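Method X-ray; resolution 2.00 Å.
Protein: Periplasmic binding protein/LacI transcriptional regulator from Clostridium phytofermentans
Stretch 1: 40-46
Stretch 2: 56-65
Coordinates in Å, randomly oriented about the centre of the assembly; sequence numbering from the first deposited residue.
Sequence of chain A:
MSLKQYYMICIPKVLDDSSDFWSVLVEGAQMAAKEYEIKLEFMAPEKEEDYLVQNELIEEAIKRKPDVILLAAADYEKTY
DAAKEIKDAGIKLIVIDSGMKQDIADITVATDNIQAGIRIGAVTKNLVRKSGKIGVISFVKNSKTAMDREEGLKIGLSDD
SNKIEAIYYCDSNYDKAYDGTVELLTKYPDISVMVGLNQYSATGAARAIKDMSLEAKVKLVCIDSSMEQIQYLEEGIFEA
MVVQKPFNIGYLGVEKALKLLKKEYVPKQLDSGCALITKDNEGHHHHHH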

# COMPACT_ATOMS: atom_id res chain seq x y z
N LEU A 40 18.83 -13.02 4.23
CA LEU A 40 17.71 -12.04 4.32
C LEU A 40 16.96 -12.25 5.64
O LEU A 40 16.43 -13.34 5.89
CB LEU A 40 16.69 -12.26 3.19
CG LEU A 40 15.95 -11.11 2.45
CD1 LEU A 40 14.63 -11.61 1.88
CD2 LEU A 40 15.79 -9.73 3.15
N GLU A 41 16.93 -11.21 6.49
CA GLU A 41 16.06 -11.24 7.66
C GLU A 41 14.85 -10.24 7.43
O GLU A 41 14.97 -9.30 6.64
CB GLU A 41 16.87 -10.97 8.96
CG GLU A 41 18.02 -12.03 9.36
CD GLU A 41 18.94 -11.57 10.57
OE1 GLU A 41 18.97 -10.33 10.93
OE2 GLU A 41 19.66 -12.47 11.19
N PHE A 42 13.68 -10.50 8.06
CA PHE A 42 12.53 -9.55 8.18
C PHE A 42 12.29 -9.04 9.61
O PHE A 42 12.49 -9.77 10.57
CB PHE A 42 11.29 -10.24 7.68
CG PHE A 42 11.39 -10.67 6.26
CD1 PHE A 42 10.97 -9.80 5.23
CD2 PHE A 42 11.93 -11.89 5.92
CE1 PHE A 42 11.05 -10.18 3.83
CE2 PHE A 42 12.03 -12.27 4.52
CZ PHE A 42 11.59 -11.37 3.49
N MET A 43 11.94 -7.78 9.75
CA MET A 43 11.68 -7.17 11.03
C MET A 43 10.48 -6.27 10.69
O MET A 43 10.52 -5.68 9.65
CB MET A 43 12.87 -6.27 11.51
CG MET A 43 14.30 -6.95 11.56
SD MET A 43 15.59 -5.85 12.23
CE MET A 43 15.20 -5.32 13.89
N ALA A 44 9.44 -6.16 11.54
CA ALA A 44 8.28 -5.35 11.19
C ALA A 44 7.56 -5.15 12.50
O ALA A 44 7.68 -6.01 13.41
CB ALA A 44 7.36 -6.07 10.13
N PRO A 45 6.87 -4.00 12.65
CA PRO A 45 6.00 -3.86 13.85
C PRO A 45 4.79 -4.75 13.68
O PRO A 45 4.64 -5.50 12.63
CB PRO A 45 5.56 -2.42 13.78
CG PRO A 45 6.53 -1.77 12.74
CD PRO A 45 6.83 -2.80 11.80
N GLU A 46 3.93 -4.67 14.67
CA GLU A 46 2.73 -5.46 14.63
C GLU A 46 1.61 -4.79 13.95
O GLU A 46 0.70 -5.44 13.50
CB GLU A 46 2.34 -6.04 16.01
CG GLU A 46 3.39 -7.02 16.53
CD GLU A 46 3.04 -7.52 17.90
OE1 GLU A 46 2.70 -6.68 18.77
OE2 GLU A 46 3.11 -8.75 18.11
N GLU A 56 12.39 2.31 15.70
CA GLU A 56 13.22 1.49 16.60
C GLU A 56 13.85 0.31 15.89
O GLU A 56 15.01 0.02 16.10
CB GLU A 56 12.30 0.96 17.69
CG GLU A 56 12.05 2.00 18.76
CD GLU A 56 11.22 1.48 19.91
OE1 GLU A 56 10.60 0.35 19.84
OE2 GLU A 56 11.19 2.23 20.90
N LEU A 57 13.05 -0.40 15.08
CA LEU A 57 13.50 -1.59 14.28
C LEU A 57 14.53 -1.19 13.23
O LEU A 57 15.49 -1.91 12.98
CB LEU A 57 12.30 -2.14 13.57
CG LEU A 57 11.28 -2.92 14.46
CD1 LEU A 57 10.08 -3.43 13.66
CD2 LEU A 57 11.89 -4.13 15.21
N ILE A 58 14.37 -0.02 12.60
CA ILE A 58 15.46 0.46 11.74
C ILE A 58 16.71 0.71 12.53
O ILE A 58 17.77 0.31 12.09
CB ILE A 58 15.07 1.79 11.04
CG1 ILE A 58 13.90 1.57 10.07
CG2 ILE A 58 16.30 2.49 10.45
CD1 ILE A 58 13.01 2.89 9.79
N GLU A 59 16.63 1.40 13.66
CA GLU A 59 17.83 1.61 14.43
C GLU A 59 18.53 0.22 14.73
O GLU A 59 19.78 0.05 14.57
CB GLU A 59 17.51 2.40 15.71
CG GLU A 59 17.11 3.87 15.51
CD GLU A 59 16.56 4.56 16.84
OE1 GLU A 59 15.37 5.07 16.87
OE2 GLU A 59 17.31 4.56 17.86
N GLU A 60 17.72 -0.75 15.20
CA GLU A 60 18.15 -2.13 15.48
C GLU A 60 18.76 -2.77 14.20
O GLU A 60 19.76 -3.52 14.29
CB GLU A 60 16.96 -2.99 15.99
CG GLU A 60 16.48 -2.72 17.45
CD GLU A 60 15.06 -3.36 17.83
OE1 GLU A 60 14.65 -4.37 17.17
OE2 GLU A 60 14.39 -2.85 18.79
N ALA A 61 18.14 -2.52 13.04
CA ALA A 61 18.58 -3.04 11.72
C ALA A 61 20.02 -2.57 11.44
O ALA A 61 20.92 -3.34 11.16
CB ALA A 61 17.60 -2.53 10.54
N ILE A 62 20.22 -1.27 11.62
CA ILE A 62 21.51 -0.61 11.44
C ILE A 62 22.59 -1.22 12.34
O ILE A 62 23.68 -1.47 11.85
CB ILE A 62 21.44 0.88 11.75
CG1 ILE A 62 20.55 1.62 10.71
CG2 ILE A 62 22.89 1.52 11.87
CD1 ILE A 62 20.11 2.96 11.22
N LYS A 63 22.29 -1.46 13.61
CA LYS A 63 23.24 -2.18 14.49
C LYS A 63 23.51 -3.63 14.15
O LYS A 63 24.51 -4.20 14.60
CB LYS A 63 22.82 -2.10 15.96
CG LYS A 63 22.50 -0.70 16.48
CD LYS A 63 23.74 0.07 16.85
CE LYS A 63 23.42 1.18 17.90
NZ LYS A 63 24.63 1.87 18.54
N ARG A 64 22.67 -4.27 13.34
CA ARG A 64 23.04 -5.60 12.82
C ARG A 64 24.05 -5.57 11.68
O ARG A 64 24.52 -6.60 11.27
CB ARG A 64 21.84 -6.39 12.40
CG ARG A 64 20.95 -6.76 13.59
CD ARG A 64 19.85 -7.75 13.18
NE ARG A 64 18.77 -7.76 14.20
CZ ARG A 64 17.73 -8.57 14.11
NH1 ARG A 64 17.64 -9.42 13.05
NH2 ARG A 64 16.79 -8.51 15.07
N LYS A 65 24.42 -4.39 11.15
CA LYS A 65 25.49 -4.25 10.07
C LYS A 65 25.13 -5.13 8.83
O LYS A 65 25.89 -5.91 8.31
CB LYS A 65 26.92 -4.42 10.62
CG LYS A 65 27.19 -3.41 11.83
CD LYS A 65 28.61 -3.25 12.26
CE LYS A 65 28.84 -1.91 13.05
NZ LYS A 65 27.89 -1.62 14.20
O HOH W 1 14.99 -10.71 12.64

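What fills the space between the strand's trailing end and the helix? Chiefly M43, which lies just past the strand 40-42 and is buried, with more of its surface covered by the other stretch than any other residue here. Its CA-to-CB bond points toward the helix, and chi1 near -54° (m) with chi2 at -176° (t) extends the chain in that direction. M43 SD then lies 4.2 Å from A61 CB, and the turn at chi3, 59° (p), places the terminal methyl beside L57, with M43 CE 3.8 Å from L57 CD2 and 3.5 Å from the carbonyl oxygen L57 O. An unbranched, flexible thioether suits this place. A61 ends at CB, and M43 SD lies 4.1 Å from A61 CA.

How does L57 meet the residues that follow M43? Its CA-to-CB bond also points toward the other stretch, and the common mt rotamer, chi1 -74° and chi2 179°, spreads its two methyls over different neighbours. While CD2 meets the methionine methyl, L57 CD1 packs on the backbone at the A44-P45 junction, 3.3 Å from A44 C and 3.4 Å from P45 N. L57 CD1 is also 3.8 Å from P45 CD. A44 points its own CB away, so it contributes backbone to this contact, whereas the proline ring adds an apolar surface beside it.

What joins the polar ends? R64, one turn beyond E60, reaches back to E41 in a salt bridge: R64 NH1 donates a hydrogen bond to E41 OE1 at 2.7 Å, with an N-H...acceptor angle of 143°. Both CA-to-CB bonds point toward the opposing stretch. The arginine has chi1 at -66° (m) and its next three torsions near 180°, a nearly straight chain that gives it the length to span the gap; E41 answers with chi1 -63° (m) and chi2 171° (t). A water accepts from R64 NH1 at 3.0 Å and donates a weak hydrogen bond to F42 O at 3.4 Å, linking the guanidinium to the strand backbone as well.

How does the charged group fit beside methionine? The guanidinium offers different surfaces to E41 and M43. E41 OE1 approaches its edge, near the plane where the N-H groups point, while M43 CE lies over one face, 3.8 Å from R64 NH2. The methyl thus covers a flat surface without competing for the hydrogen-bonding edge. It also touches the carboxylate of E60, with M43 CE 3.5 Å from E60 OE1.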